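Local coordinates for uncharacterized protein (PDB 3TM8), which belongs to the HD-GYP family of cyclic-di-GMP phosphodiesterases, binds two iron ions, and is probably a metal-dependent signalling hydrolase, at residues Ala41-Asn46 with Arg73-Leu78; Ile50-Arg55 with Lys65-Lys70; Val172-Leu177 with Leu198-His203; Asp247-Asn252 with Asp275-Leu280. All blocks are in the same frame, centred on the assembly; numbering follows the deposited sequence. Where two conformers were deposited one is given.

The four contacts fall into two groups, one in the N-terminal beta region and one in the helical HD domain. Contacts 1 and 2 come first, centres about 9 Å apart, with contact 2 nested inside the loop that contact 1 closes; each supplies one strand of the 41-45/48-53 hairpin. Contacts 3 and 4 follow in series within the HD domain, their centres about 12 Å apart, and touch where Val250 packs against Leu198, Gly199 and Leu202. About 27 Å separates the centres of contacts 1 and 3. The beta contacts thus join strands and a turn of the N-terminal part, remote from the irons, whereas contact 3 carries the iron ligand His203 and contact 4 joins helices flanking the metal centre.

Contact 1 (Ala41-Asn46 with Arg73-Leu78)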
loop_
_atom_site.group_PDB
_atom_site.type_symbol
_atom_site.label_atom_id
_atom_site.label_comp_id
_atom_site.label_asym_id
_atom_site.label_seq_id
_atom_site.Cartn_x
_atom_site.Cartn_y
_atom_site.Cartn_z
ATOM N N ALA A 41 -16.294 -15.628 -10.037
ATOM C CA ALA A 41 -16.186 -14.783 -8.845
ATOM C C ALA A 41 -17.469 -13.984 -8.664
ATOM O O ALA A 41 -18.081 -13.527 -9.637
ATOM C CB ALA A 41 -14.963 -13.870 -8.902
ATOM N N TYR A 42 -17.864 -13.841 -7.407
ATOM C CA TYR A 42 -19.150 -13.293 -7.026
ATOM C C TYR A 42 -18.974 -12.040 -6.185
ATOM O O TYR A 42 -18.029 -11.935 -5.397
ATOM C CB TYR A 42 -19.924 -14.334 -6.213
ATOM C CG TYR A 42 -20.172 -15.624 -6.969
ATOM C CD1 TYR A 42 -21.406 -15.881 -7.556
ATOM C CD2 TYR A 42 -19.163 -16.572 -7.119
ATOM C CE1 TYR A 42 -21.630 -17.051 -8.259
ATOM C CE2 TYR A 42 -19.374 -17.743 -7.825
ATOM C CZ TYR A 42 -20.607 -17.981 -8.391
ATOM O OH TYR A 42 -20.801 -19.152 -9.085
ATOM N N VAL A 43 -19.883 -11.086 -6.371
ATOM C CA VAL A 43 -19.954 -9.890 -5.544
ATOM C C VAL A 43 -21.149 -10.050 -4.607
ATOM O O VAL A 43 -22.230 -10.471 -5.028
ATOM C CB VAL A 43 -20.141 -8.618 -6.414
ATOM C CG1 VAL A 43 -20.379 -7.392 -5.539
ATOM C CG2 VAL A 43 -18.937 -8.402 -7.323
ATOM N N LYS A 44 -20.959 -9.720 -3.336
ATOM C CA LYS A 44 -22.045 -9.822 -2.373
ATOM C C LYS A 44 -22.928 -8.583 -2.440
ATOM O O LYS A 44 -22.458 -7.472 -2.226
ATOM C CB LYS A 44 -21.477 -10.005 -0.963
ATOM C CG LYS A 44 -22.533 -10.288 0.097
ATOM C CD LYS A 44 -21.885 -10.630 1.439
ATOM C CE LYS A 44 -21.231 -9.414 2.078
ATOM N NZ LYS A 44 -22.236 -8.461 2.639
ATOM N N ILE A 45 -24.204 -8.777 -2.764
ATOM C CA ILE A 45 -25.163 -7.681 -2.765
ATOM C C ILE A 45 -26.373 -8.096 -1.947
ATOM O O ILE A 45 -26.958 -9.148 -2.186
ATOM C CB ILE A 45 -25.602 -7.312 -4.187
ATOM C CG1 ILE A 45 -24.388 -6.877 -5.006
ATOM C CG2 ILE A 45 -26.654 -6.211 -4.147
ATOM C CD1 ILE A 45 -24.741 -6.296 -6.335
ATOM N N ASN A 46 -26.734 -7.272 -0.967
ATOM C CA ASN A 46 -27.815 -7.622 -0.053
ATOM C C ASN A 46 -27.637 -9.038 0.500
ATOM O O ASN A 46 -28.594 -9.811 0.597
ATOM C CB ASN A 46 -29.174 -7.457 -0.731
ATOM C CG ASN A 46 -29.394 -6.053 -1.242
ATOM O OD1 ASN A 46 -28.793 -5.103 -0.742
ATOM N ND2 ASN A 46 -30.256 -5.909 -2.238
ATOM N N ARG A 73 -13.529 -4.868 -2.215
ATOM C CA ARG A 73 -12.485 -5.301 -1.303
ATOM C C ARG A 73 -12.413 -6.826 -1.324
ATOM O O ARG A 73 -11.390 -7.393 -1.695
ATOM C CB ARG A 73 -12.771 -4.812 0.116
ATOM C CG ARG A 73 -12.942 -3.312 0.234
ATOM C CD ARG A 73 -13.260 -2.917 1.667
ATOM N NE ARG A 73 -13.685 -1.526 1.764
ATOM C CZ ARG A 73 -14.402 -1.032 2.769
ATOM N NH1 ARG A 73 -14.784 -1.818 3.771
ATOM N NH2 ARG A 73 -14.745 0.248 2.765
ATOM N N LYS A 74 -13.497 -7.487 -0.924
ATOM C CA LYS A 74 -13.585 -8.939 -0.993
ATOM C C LYS A 74 -14.610 -9.340 -2.033
ATOM O O LYS A 74 -15.671 -8.716 -2.165
ATOM C CB LYS A 74 -14.017 -9.544 0.348
ATOM C CG LYS A 74 -13.098 -9.277 1.523
ATOM C CD LYS A 74 -11.887 -10.177 1.512
ATOM C CE LYS A 74 -11.106 -10.019 2.807
ATOM N NZ LYS A 74 -10.875 -8.578 3.106
ATOM N N MET A 75 -14.286 -10.400 -2.764
ATOM C CA MET A 75 -15.250 -11.093 -3.593
ATOM C C MET A 75 -15.234 -12.539 -3.140
ATOM O O MET A 75 -14.517 -12.886 -2.199
ATOM C CB MET A 75 -14.915 -10.956 -5.074
ATOM C CG MET A 75 -15.295 -9.590 -5.641
ATOM S SD MET A 75 -14.874 -9.390 -7.379
ATOM C CE MET A 75 -16.028 -10.530 -8.133
ATOM N N TYR A 76 -16.033 -13.376 -3.793
ATOM C CA TYR A 76 -16.255 -14.727 -3.316
ATOM C C TYR A 76 -16.135 -15.704 -4.465
ATOM O O TYR A 76 -16.475 -15.385 -5.610
ATOM C CB TYR A 76 -17.635 -14.818 -2.629
ATOM C CG TYR A 76 -17.667 -13.838 -1.488
ATOM C CD1 TYR A 76 -17.201 -14.200 -0.231
ATOM C CD2 TYR A 76 -18.053 -12.520 -1.689
ATOM C CE1 TYR A 76 -17.171 -13.288 0.811
ATOM C CE2 TYR A 76 -18.021 -11.594 -0.648
ATOM C CZ TYR A 76 -17.574 -11.985 0.597
ATOM O OH TYR A 76 -17.526 -11.073 1.634
ATOM N N ILE A 77 -15.628 -16.894 -4.162
ATOM C CA ILE A 77 -15.547 -17.961 -5.149
ATOM C C ILE A 77 -16.175 -19.200 -4.539
ATOM O O ILE A 77 -16.284 -19.318 -3.316
ATOM C CB ILE A 77 -14.082 -18.255 -5.569
ATOM C CG1 ILE A 77 -13.269 -18.778 -4.380
ATOM C CG2 ILE A 77 -13.458 -17.017 -6.200
ATOM C CD1 ILE A 77 -11.819 -19.200 -4.708
ATOM N N LEU A 78 -16.600 -20.127 -5.386
ATOM C CA LEU A 78 -17.077 -21.407 -4.889
ATOM C C LEU A 78 -15.925 -22.132 -4.214
ATOM O O LEU A 78 -14.822 -22.202 -4.752
ATOM C CB LEU A 78 -17.615 -22.257 -6.037
ATOM C CG LEU A 78 -18.889 -21.702 -6.674
ATOM C CD1 LEU A 78 -19.126 -22.381 -8.017
ATOM C CD2 LEU A 78 -20.084 -21.885 -5.747
HETATM O O HOH W 1 -18.375 -8.571 -2.711
#
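Tyr42 lays the CD2 edge of its ring beside the carbonyl of Tyr76, with Tyr76 O in the ring plane and 3.3 Å from Tyr42 CD2. With CG anti to its own carbonyl carbon (chi1 -60°), the ring runs on toward Leu78, where Leu78 CD1 lies 3.8 Å from Tyr42 OH. That hydroxyl finds its polar partner in Asn40, and the ring meets Tyr23 edge-to-face.

The backbones of the two tyrosines bond to each other twice. Tyr42 N gives its hydrogen to Tyr76 O at 2.7 Å, and Tyr76 N returns the bond to Tyr42 O at 2.9 Å. The N-to-C directions of the two strands lie at 131°, well short of 180°, and the chains part toward Lys44 and Lys74. A water fills in on the Lys44 side, accepting from Lys44 N at 2.9 Å and donating to Lys74 O.

Met75 packs on the other side of the strands from the tyrosine rings. Its bent end carries CE to within 3.6 Å of Ala41 CB, and Val43 CG2 also touches that methyl. The Tyr76 ring slants across Lys44, with Lys44 CB 3.8 Å from Tyr76 CE2, while the lysine amine pairs with Asp47.

This is a single antiparallel bridge, a hydrogen-bonded pair, splicing the 41-45/48-53 hairpin onto strand 74-78, which itself pairs with strand 23-27.

Contact 2 (Ile50-Arg55 with Lys65-Lys70)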
loop_
_atom_site.group_PDB
_atom_site.type_symbol
_atom_site.label_atom_id
_atom_site.label_comp_id
_atom_site.label_asym_id
_atom_site.label_seq_id
_atom_site.Cartn_x
_atom_site.Cartn_y
_atom_site.Cartn_z
ATOM N N ILE A 50 -23.642 -12.758 -5.991
ATOM C CA ILE A 50 -24.076 -12.471 -7.345
ATOM C C ILE A 50 -22.925 -12.655 -8.327
ATOM O O ILE A 50 -21.877 -12.018 -8.203
ATOM C CB ILE A 50 -24.594 -11.026 -7.457
ATOM C CG1 ILE A 50 -25.569 -10.705 -6.316
ATOM C CG2 ILE A 50 -25.223 -10.810 -8.812
ATOM C CD1 ILE A 50 -26.750 -11.637 -6.206
ATOM N N LEU A 51 -23.113 -13.533 -9.304
ATOM C CA LEU A 51 -22.066 -13.803 -10.284
ATOM C C LEU A 51 -21.651 -12.521 -11.002
ATOM O O LEU A 51 -22.502 -11.793 -11.516
ATOM C CB LEU A 51 -22.563 -14.830 -11.299
ATOM C CG LEU A 51 -21.615 -15.238 -12.422
ATOM C CD1 LEU A 51 -20.376 -15.889 -11.850
ATOM C CD2 LEU A 51 -22.339 -16.195 -13.372
ATOM N N TYR A 52 -20.347 -12.252 -11.035
ATOM C CA TYR A 52 -19.829 -11.035 -11.645
ATOM C C TYR A 52 -18.690 -11.329 -12.633
ATOM O O TYR A 52 -18.660 -10.773 -13.730
ATOM C CB TYR A 52 -19.379 -10.042 -10.565
ATOM C CG TYR A 52 -18.914 -8.716 -11.117
ATOM C CD1 TYR A 52 -19.746 -7.944 -11.916
ATOM C CD2 TYR A 52 -17.651 -8.222 -10.822
ATOM C CE1 TYR A 52 -19.321 -6.726 -12.423
ATOM C CE2 TYR A 52 -17.223 -7.014 -11.321
ATOM C CZ TYR A 52 -18.057 -6.263 -12.117
ATOM O OH TYR A 52 -17.648 -5.049 -12.624
ATOM N N LEU A 53 -17.753 -12.191 -12.237
ATOM C CA LEU A 53 -16.671 -12.605 -13.124
ATOM C C LEU A 53 -16.859 -14.065 -13.505
ATOM O O LEU A 53 -17.163 -14.907 -12.659
ATOM C CB LEU A 53 -15.312 -12.417 -12.442
ATOM C CG LEU A 53 -15.083 -11.045 -11.801
ATOM C CD1 LEU A 53 -13.722 -11.010 -11.111
ATOM C CD2 LEU A 53 -15.201 -9.922 -12.821
ATOM N N ARG A 54 -16.654 -14.366 -14.777
ATOM C CA ARG A 54 -16.903 -15.712 -15.270
ATOM C C ARG A 54 -15.627 -16.411 -15.685
ATOM O O ARG A 54 -14.649 -15.768 -16.039
ATOM C CB ARG A 54 -17.874 -15.653 -16.440
ATOM C CG ARG A 54 -19.274 -15.295 -16.013
ATOM C CD ARG A 54 -20.102 -14.858 -17.187
ATOM N NE ARG A 54 -21.484 -14.621 -16.790
ATOM C CZ ARG A 54 -21.895 -13.545 -16.128
ATOM N NH1 ARG A 54 -21.027 -12.600 -15.782
ATOM N NH2 ARG A 54 -23.174 -13.417 -15.809
ATOM N N ARG A 55 -15.654 -17.740 -15.646
ATOM C CA ARG A 55 -14.535 -18.535 -16.121
ATOM C C ARG A 55 -14.104 -18.021 -17.491
ATOM O O ARG A 55 -14.931 -17.836 -18.385
ATOM C CB ARG A 55 -14.908 -20.024 -16.178
ATOM C CG ARG A 55 -15.372 -20.572 -14.829
ATOM C CD ARG A 55 -15.720 -22.072 -14.831
ATOM N NE ARG A 55 -16.358 -22.381 -13.556
ATOM C CZ ARG A 55 -17.668 -22.312 -13.351
ATOM N NH1 ARG A 55 -18.478 -22.024 -14.360
ATOM N NH2 ARG A 55 -18.166 -22.558 -12.146
ATOM N N LYS A 65 -10.709 -2.117 -15.459
ATOM C CA LYS A 65 -11.771 -1.185 -15.082
ATOM C C LYS A 65 -12.980 -1.894 -14.470
ATOM O O LYS A 65 -13.716 -1.313 -13.672
ATOM C CB LYS A 65 -12.193 -0.340 -16.285
ATOM C CG LYS A 65 -11.101 0.585 -16.787
ATOM C CD LYS A 65 -11.531 1.291 -18.061
ATOM C CE LYS A 65 -10.378 2.063 -18.682
ATOM N NZ LYS A 65 -10.733 2.594 -20.024
ATOM N N ARG A 66 -13.177 -3.154 -14.839
ATOM C CA ARG A 66 -14.253 -3.953 -14.262
ATOM C C ARG A 66 -14.121 -4.092 -12.743
ATOM O O ARG A 66 -15.086 -4.435 -12.061
ATOM C CB ARG A 66 -14.284 -5.347 -14.894
ATOM C CG ARG A 66 -14.416 -5.368 -16.410
ATOM C CD ARG A 66 -14.574 -6.795 -16.911
ATOM N NE ARG A 66 -15.842 -7.373 -16.474
ATOM C CZ ARG A 66 -16.070 -8.671 -16.312
ATOM N NH1 ARG A 66 -15.110 -9.558 -16.544
ATOM N NH2 ARG A 66 -17.265 -9.084 -15.911
ATOM N N LEU A 67 -12.922 -3.844 -12.221
ATOM C CA LEU A 67 -12.658 -4.008 -10.798
ATOM C C LEU A 67 -12.325 -2.685 -10.111
ATOM O O LEU A 67 -12.005 -2.675 -8.925
ATOM C CB LEU A 67 -11.514 -5.005 -10.582
ATOM C CG LEU A 67 -11.810 -6.393 -11.149
ATOM C CD1 LEU A 67 -10.610 -7.327 -10.979
ATOM C CD2 LEU A 67 -13.066 -6.980 -10.504
ATOM N N LYS A 68 -12.400 -1.589 -10.860
ATOM C CA LYS A 68 -12.038 -0.265 -10.351
ATOM C C LYS A 68 -13.257 0.612 -10.074
ATOM O O LYS A 68 -14.301 0.454 -10.700
ATOM C CB LYS A 68 -11.113 0.442 -11.348
ATOM C CG LYS A 68 -9.718 -0.168 -11.432
ATOM C CD LYS A 68 -8.905 0.388 -12.593
ATOM C CE LYS A 68 -8.619 1.872 -12.436
ATOM N NZ LYS A 68 -9.709 2.731 -12.975
ATOM N N ASP A 69 -13.108 1.547 -9.139
ATOM C CA ASP A 69 -14.139 2.550 -8.853
ATOM C C ASP A 69 -15.427 1.956 -8.290
ATOM O O ASP A 69 -16.483 2.587 -8.357
ATOM C CB ASP A 69 -14.478 3.365 -10.109
ATOM C CG ASP A 69 -13.286 4.077 -10.677
ATOM O OD1 ASP A 69 -12.829 5.055 -10.047
ATOM O OD2 ASP A 69 -12.809 3.663 -11.754
ATOM N N LYS A 70 -15.331 0.759 -7.721
ATOM C CA LYS A 70 -16.512 0.036 -7.262
ATOM C C LYS A 70 -16.412 -0.327 -5.781
ATOM O O LYS A 70 -17.237 -1.070 -5.267
ATOM C CB LYS A 70 -16.696 -1.213 -8.123
ATOM C CG LYS A 70 -17.048 -0.882 -9.587
ATOM C CD LYS A 70 -16.578 -1.977 -10.529
ATOM C CE LYS A 70 -16.859 -1.665 -11.990
ATOM N NZ LYS A 70 -16.375 -0.338 -12.463
HETATM O O HOH W 2 -18.044 -11.924 -16.922
#
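Tyr52 OH donates to the backbone carbonyl of Arg66, 2.7 Å from Tyr52 OH to Arg66 O, approaching in the carbonyl plane on a lone pair. The carbonyl oxygen also lies in the plane of the tyrosine ring, at its edge. CG anti to the backbone N (chi1 -176°) sends this ring off the strand to the turn. Lys70 passes the hydroxyl at about a right angle, bringing Lys70 CE 3.5 Å from Tyr52 OH.

Alongside, the side chains of Leu53 and Arg66 run next to one another, head to tail. Leu53 CD2 sits over one face of the guanidinium, toward its rim, 3.7 Å from Arg66 NH1. The other methyl of the leucine, CD1, meets Leu67 CD2 at 4.1 Å.

A second shell fixes these groups. Asp57 forms a salt bridge with Arg66 NH1, and a water accepts from both Arg66 NH2 and Arg54 NH1, linking two like charges. Lys70 curls back so that its amine ties the turn together, donating from Lys70 NZ to Lys68 O at 2.8 Å and also to Lys65 O, which accepts from Lys68 N as well.

On the strand side, Tyr52 and Leu53 both lie opposite Ala41, a classic beta bulge, and both reach from there to the end of the 3-10 segment at 65-67.

Contact 3 (Val172-Leu177 with Leu198-His203). With FE (Fe (III) ion), chain D; DMS (dimethyl sulfoxide), chain F.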
loop_
_atom_site.group_PDB
_atom_site.type_symbol
_atom_site.label_atom_id
_atom_site.label_comp_id
_atom_site.label_asym_id
_atom_site.label_seq_id
_atom_site.Cartn_x
_atom_site.Cartn_y
_atom_site.Cartn_z
ATOM N N VAL A 172 0.948 0.480 -0.333
ATOM C CA VAL A 172 1.831 0.088 -1.428
ATOM C C VAL A 172 2.446 1.323 -2.103
ATOM O O VAL A 172 3.649 1.373 -2.373
ATOM C CB VAL A 172 1.122 -0.806 -2.473
ATOM C CG1 VAL A 172 2.111 -1.218 -3.555
ATOM C CG2 VAL A 172 0.502 -2.045 -1.805
ATOM N N THR A 173 1.627 2.343 -2.328
ATOM C CA THR A 173 2.121 3.556 -2.962
ATOM C C THR A 173 3.197 4.225 -2.117
ATOM O O THR A 173 4.250 4.603 -2.629
ATOM C CB THR A 173 0.976 4.535 -3.242
ATOM O OG1 THR A 173 0.131 3.947 -4.229
ATOM C CG2 THR A 173 1.521 5.848 -3.780
ATOM N N VAL A 174 2.931 4.356 -0.824
ATOM C CA VAL A 174 3.896 4.968 0.074
ATOM C C VAL A 174 5.182 4.128 0.120
ATOM O O VAL A 174 6.280 4.679 0.143
ATOM C CB VAL A 174 3.273 5.225 1.466
ATOM C CG1 VAL A 174 4.325 5.655 2.483
ATOM C CG2 VAL A 174 2.193 6.282 1.362
ATOM N N SER A 175 5.066 2.802 0.079
ATOM C CA SER A 175 6.263 1.966 0.077
ATOM C C SER A 175 7.086 2.149 -1.196
ATOM O O SER A 175 8.320 2.113 -1.164
ATOM C CB SER A 175 5.893 0.495 0.283
ATOM O OG SER A 175 5.513 -0.136 -0.930
ATOM N N THR A 176 6.403 2.362 -2.314
ATOM C CA THR A 176 7.051 2.556 -3.604
ATOM C C THR A 176 7.856 3.862 -3.603
ATOM O O THR A 176 9.032 3.890 -3.998
ATOM C CB THR A 176 6.007 2.570 -4.740
ATOM O OG1 THR A 176 5.181 1.399 -4.650
ATOM C CG2 THR A 176 6.678 2.591 -6.106
ATOM N N LEU A 177 7.220 4.942 -3.149
ATOM C CA LEU A 177 7.894 6.224 -3.031
ATOM C C LEU A 177 9.028 6.128 -2.023
ATOM O O LEU A 177 10.082 6.726 -2.213
ATOM C CB LEU A 177 6.913 7.309 -2.606
ATOM C CG LEU A 177 5.774 7.647 -3.568
ATOM C CD1 LEU A 177 4.780 8.583 -2.894
ATOM C CD2 LEU A 177 6.309 8.269 -4.862
ATOM N N LEU A 198 8.346 -2.722 4.276
ATOM C CA LEU A 198 7.334 -3.389 5.087
ATOM C C LEU A 198 6.583 -2.407 5.993
ATOM O O LEU A 198 5.346 -2.440 6.086
ATOM C CB LEU A 198 7.976 -4.506 5.909
ATOM C CG LEU A 198 7.057 -5.330 6.804
ATOM C CD1 LEU A 198 5.928 -5.982 5.997
ATOM C CD2 LEU A 198 7.882 -6.376 7.560
ATOM N N GLY A 199 7.328 -1.543 6.676
ATOM C CA GLY A 199 6.713 -0.550 7.531
ATOM C C GLY A 199 5.830 0.395 6.744
ATOM O O GLY A 199 4.707 0.707 7.164
ATOM N N ALA A 200 6.308 0.829 5.578
ATOM C CA ALA A 200 5.494 1.681 4.717
ATOM C C ALA A 200 4.210 0.975 4.274
ATOM O O ALA A 200 3.129 1.549 4.277
ATOM C CB ALA A 200 6.305 2.163 3.523
ATOM N N LEU A 201 4.323 -0.287 3.906
ATOM C CA LEU A 201 3.156 -1.028 3.484
ATOM C C LEU A 201 2.096 -1.078 4.589
ATOM O O LEU A 201 0.896 -0.948 4.312
ATOM C CB LEU A 201 3.591 -2.424 3.067
ATOM C CG LEU A 201 2.528 -3.351 2.514
ATOM C CD1 LEU A 201 1.820 -2.713 1.335
ATOM C CD2 LEU A 201 3.192 -4.651 2.110
ATOM N N LEU A 202 2.538 -1.252 5.828
ATOM C CA LEU A 202 1.644 -1.433 6.959
ATOM C C LEU A 202 1.360 -0.152 7.736
ATOM O O LEU A 202 0.671 -0.200 8.755
ATOM C CB LEU A 202 2.227 -2.482 7.905
ATOM C CG LEU A 202 2.509 -3.875 7.321
ATOM C CD1 LEU A 202 3.187 -4.751 8.367
ATOM C CD2 LEU A 202 1.219 -4.530 6.814
ATOM N N HIS A 203 1.873 0.983 7.257
ATOM C CA HIS A 203 1.972 2.160 8.116
ATOM C C HIS A 203 0.638 2.620 8.692
ATOM O O HIS A 203 0.587 3.099 9.826
ATOM C CB HIS A 203 2.715 3.320 7.433
ATOM C CG HIS A 203 1.891 4.103 6.456
ATOM N ND1 HIS A 203 1.706 3.715 5.144
ATOM C CD2 HIS A 203 1.206 5.263 6.606
ATOM C CE1 HIS A 203 0.944 4.607 4.529
ATOM N NE2 HIS A 203 0.639 5.561 5.391
HETATM FE FE FE D . -0.852 7.271 5.273
HETATM S S DMS F . -1.668 6.040 -6.826
HETATM O O DMS F . -1.900 5.152 -5.319
HETATM C C1 DMS F . -0.966 7.660 -6.420
HETATM C C2 DMS F . -0.233 5.321 -7.647
HETATM O O HOH W 3 -0.155 7.924 7.000
#
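The imidazole of His203 is bounded at its edge by Ala200 O and an iron-bound water, both in the ring plane. The side chain of Val174 runs at about a right angle to that of His203, and Val174 CG2 comes to 3.8 Å from His203 CE1. His257 meets the ring edge-to-face.

Next to the ring the helices come close. Ala200 CB lies 3.5 Å from Ser175 CA, and the small residues let the axes approach to 7.3 Å. Val172 CG2 and Leu201 CD1, side by side, are tight at 3.5 Å. Ser175 OG turns back onto its own helix, donating to Val172 O, an oxygen that also receives Thr176 N and OG1.

His203 ND1 gives its hydrogen to Ala200 O at 2.7 Å, a nearly straight bond (164°) that fixes the rotation of the ring. His203 NE2 is thereby aimed at the iron, 2.3 Å away, which His170, Asp204 and Asn285 also bind. With ND1 holding a proton, NE2 offers its lone pair to the metal, and the bond to the Ala200 carbonyl probably makes NE2 a stronger electron donor to the iron.

Contact 4 (Asp247-Asn252 with Asp275-Leu280); sequences DQTVIN and DPLAVL
Asp275 OD2 is gripped from two directions. Asn252 ND2 donates to it at 3.0 Å in an almost perfectly straight bond (177°), lying in the amide plane and using the anti lone pair of Asp275 OD2, the one turned away from the other oxygen. A water donates to the same atom, 2.6 Å from Asp275 OD2, and also bonds Thr249 OG1, bridging the two segments a second time. The amide and carboxylate planes stand 72° apart, so the groups meet crosswise.

The other carboxylate oxygen looks after its own helix. Asp275 is the N-cap of helix 276-293, and Leu277 N donates to Asp275 OD1 at 2.9 Å. With chi1 at -175°, the carboxylate is extended away from the backbone N and can serve both jobs, capping this helix and reaching helix 248-256. In the all-helical HD domain, these two helices flank the metal centre: the first runs up to the iron ligands His257 and Glu258, the second carries Asn285.

The other atom of the Asn252 amide is held too, where Gln248 NE2 donates to Asn252 OD1 at 2.9 Å from one turn earlier, coming from above the plane of that carbonyl. The two bonds together fix the flip of the amide. Beside the polar cluster, Thr249 CG2 packs on Leu277 CD1 at 3.8 Å. Gln256 OE1, further along helix 248-256, accepts from Asp275 N.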
loop_
_atom_site.group_PDB
_atom_site.type_symbol
_atom_site.label_atom_id
_atom_site.label_comp_id
_atom_site.label_asym_id
_atom_site.label_seq_id
_atom_site.Cartn_x
_atom_site.Cartn_y
_atom_site.Cartn_z
ATOM N N ASP A 247 8.922 -6.553 13.628
ATOM C CA ASP A 247 10.215 -5.878 13.696
ATOM C C ASP A 247 10.080 -4.492 14.327
ATOM O O ASP A 247 9.121 -3.773 14.058
ATOM C CB ASP A 247 10.824 -5.745 12.306
ATOM C CG ASP A 247 11.184 -7.081 11.702
ATOM O OD1 ASP A 247 12.288 -7.585 11.992
ATOM O OD2 ASP A 247 10.360 -7.625 10.940
ATOM N N GLN A 248 11.050 -4.111 15.150
ATOM C CA GLN A 248 10.991 -2.808 15.807
ATOM C C GLN A 248 10.869 -1.657 14.806
ATOM O O GLN A 248 10.125 -0.706 15.040
ATOM C CB GLN A 248 12.202 -2.587 16.713
ATOM C CG GLN A 248 12.080 -1.331 17.562
ATOM C CD GLN A 248 10.901 -1.393 18.523
ATOM O OE1 GLN A 248 10.729 -2.376 19.245
ATOM N NE2 GLN A 248 10.080 -0.347 18.530
ATOM N N THR A 249 11.591 -1.743 13.692
ATOM C CA THR A 249 11.529 -0.697 12.678
ATOM C C THR A 249 10.101 -0.526 12.153
ATOM O O THR A 249 9.642 0.592 11.916
ATOM C CB THR A 249 12.444 -1.014 11.490
ATOM O OG1 THR A 249 13.808 -1.038 11.930
ATOM C CG2 THR A 249 12.276 0.027 10.390
ATOM N N VAL A 250 9.405 -1.644 11.962
ATOM C CA VAL A 250 8.031 -1.619 11.472
ATOM C C VAL A 250 7.097 -0.981 12.512
ATOM O O VAL A 250 6.260 -0.137 12.177
ATOM C CB VAL A 250 7.581 -3.046 11.098
ATOM C CG1 VAL A 250 6.107 -3.071 10.745
ATOM C CG2 VAL A 250 8.438 -3.574 9.941
ATOM N N ILE A 251 7.251 -1.378 13.771
ATOM C CA ILE A 251 6.513 -0.751 14.863
ATOM C C ILE A 251 6.785 0.751 14.901
ATOM O O ILE A 251 5.869 1.550 15.058
ATOM C CB ILE A 251 6.873 -1.380 16.231
ATOM C CG1 ILE A 251 6.462 -2.858 16.262
ATOM C CG2 ILE A 251 6.229 -0.594 17.381
ATOM C CD1 ILE A 251 7.181 -3.667 17.341
ATOM N N ASN A 252 8.051 1.136 14.759
ATOM C CA ASN A 252 8.393 2.555 14.751
ATOM C C ASN A 252 7.718 3.311 13.622
ATOM O O ASN A 252 7.230 4.415 13.819
ATOM C CB ASN A 252 9.901 2.755 14.642
ATOM C CG ASN A 252 10.637 2.306 15.883
ATOM O OD1 ASN A 252 10.030 2.090 16.936
ATOM N ND2 ASN A 252 11.956 2.167 15.770
ATOM N N ASP A 275 12.979 7.302 14.560
ATOM C CA ASP A 275 13.664 6.353 13.700
ATOM C C ASP A 275 13.840 7.054 12.353
ATOM O O ASP A 275 12.868 7.531 11.772
ATOM C CB ASP A 275 12.795 5.097 13.553
ATOM C CG ASP A 275 13.474 3.987 12.781
ATOM O OD1 ASP A 275 14.218 4.289 11.825
ATOM O OD2 ASP A 275 13.247 2.804 13.128
ATOM N N PRO A 276 15.081 7.146 11.853
ATOM C CA PRO A 276 15.304 7.836 10.578
ATOM C C PRO A 276 14.447 7.264 9.446
ATOM O O PRO A 276 14.038 8.004 8.550
ATOM C CB PRO A 276 16.797 7.602 10.305
ATOM C CG PRO A 276 17.183 6.453 11.181
ATOM C CD PRO A 276 16.324 6.575 12.396
ATOM N N LEU A 277 14.165 5.967 9.485
ATOM C CA LEU A 277 13.346 5.379 8.433
ATOM C C LEU A 277 11.893 5.856 8.510
ATOM O O LEU A 277 11.214 5.952 7.485
ATOM C CB LEU A 277 13.443 3.849 8.453
ATOM C CG LEU A 277 14.846 3.301 8.146
ATOM C CD1 LEU A 277 14.875 1.792 8.319
ATOM C CD2 LEU A 277 15.290 3.690 6.742
ATOM N N ALA A 278 11.422 6.170 9.717
ATOM C CA ALA A 278 10.081 6.733 9.871
ATOM C C ALA A 278 9.998 8.162 9.327
ATOM O O ALA A 278 8.949 8.582 8.855
ATOM C CB ALA A 278 9.610 6.678 11.325
ATOM N N VAL A 279 11.097 8.910 9.401
ATOM C CA VAL A 279 11.134 10.250 8.825
ATOM C C VAL A 279 10.928 10.159 7.310
ATOM O O VAL A 279 10.201 10.962 6.720
ATOM C CB VAL A 279 12.461 10.978 9.146
ATOM C CG1 VAL A 279 12.449 12.389 8.557
ATOM C CG2 VAL A 279 12.682 11.018 10.645
ATOM N N LEU A 280 11.559 9.161 6.694
ATOM C CA LEU A 280 11.421 8.932 5.269
ATOM C C LEU A 280 9.964 8.589 4.914
ATOM O O LEU A 280 9.383 9.179 3.999
ATOM C CB LEU A 280 12.386 7.815 4.852
ATOM C CG LEU A 280 12.718 7.639 3.375
ATOM C CD1 LEU A 280 13.994 6.834 3.187
ATOM C CD2 LEU A 280 11.565 6.963 2.674
HETATM O O HOH W 4 14.984 0.866 12.981
#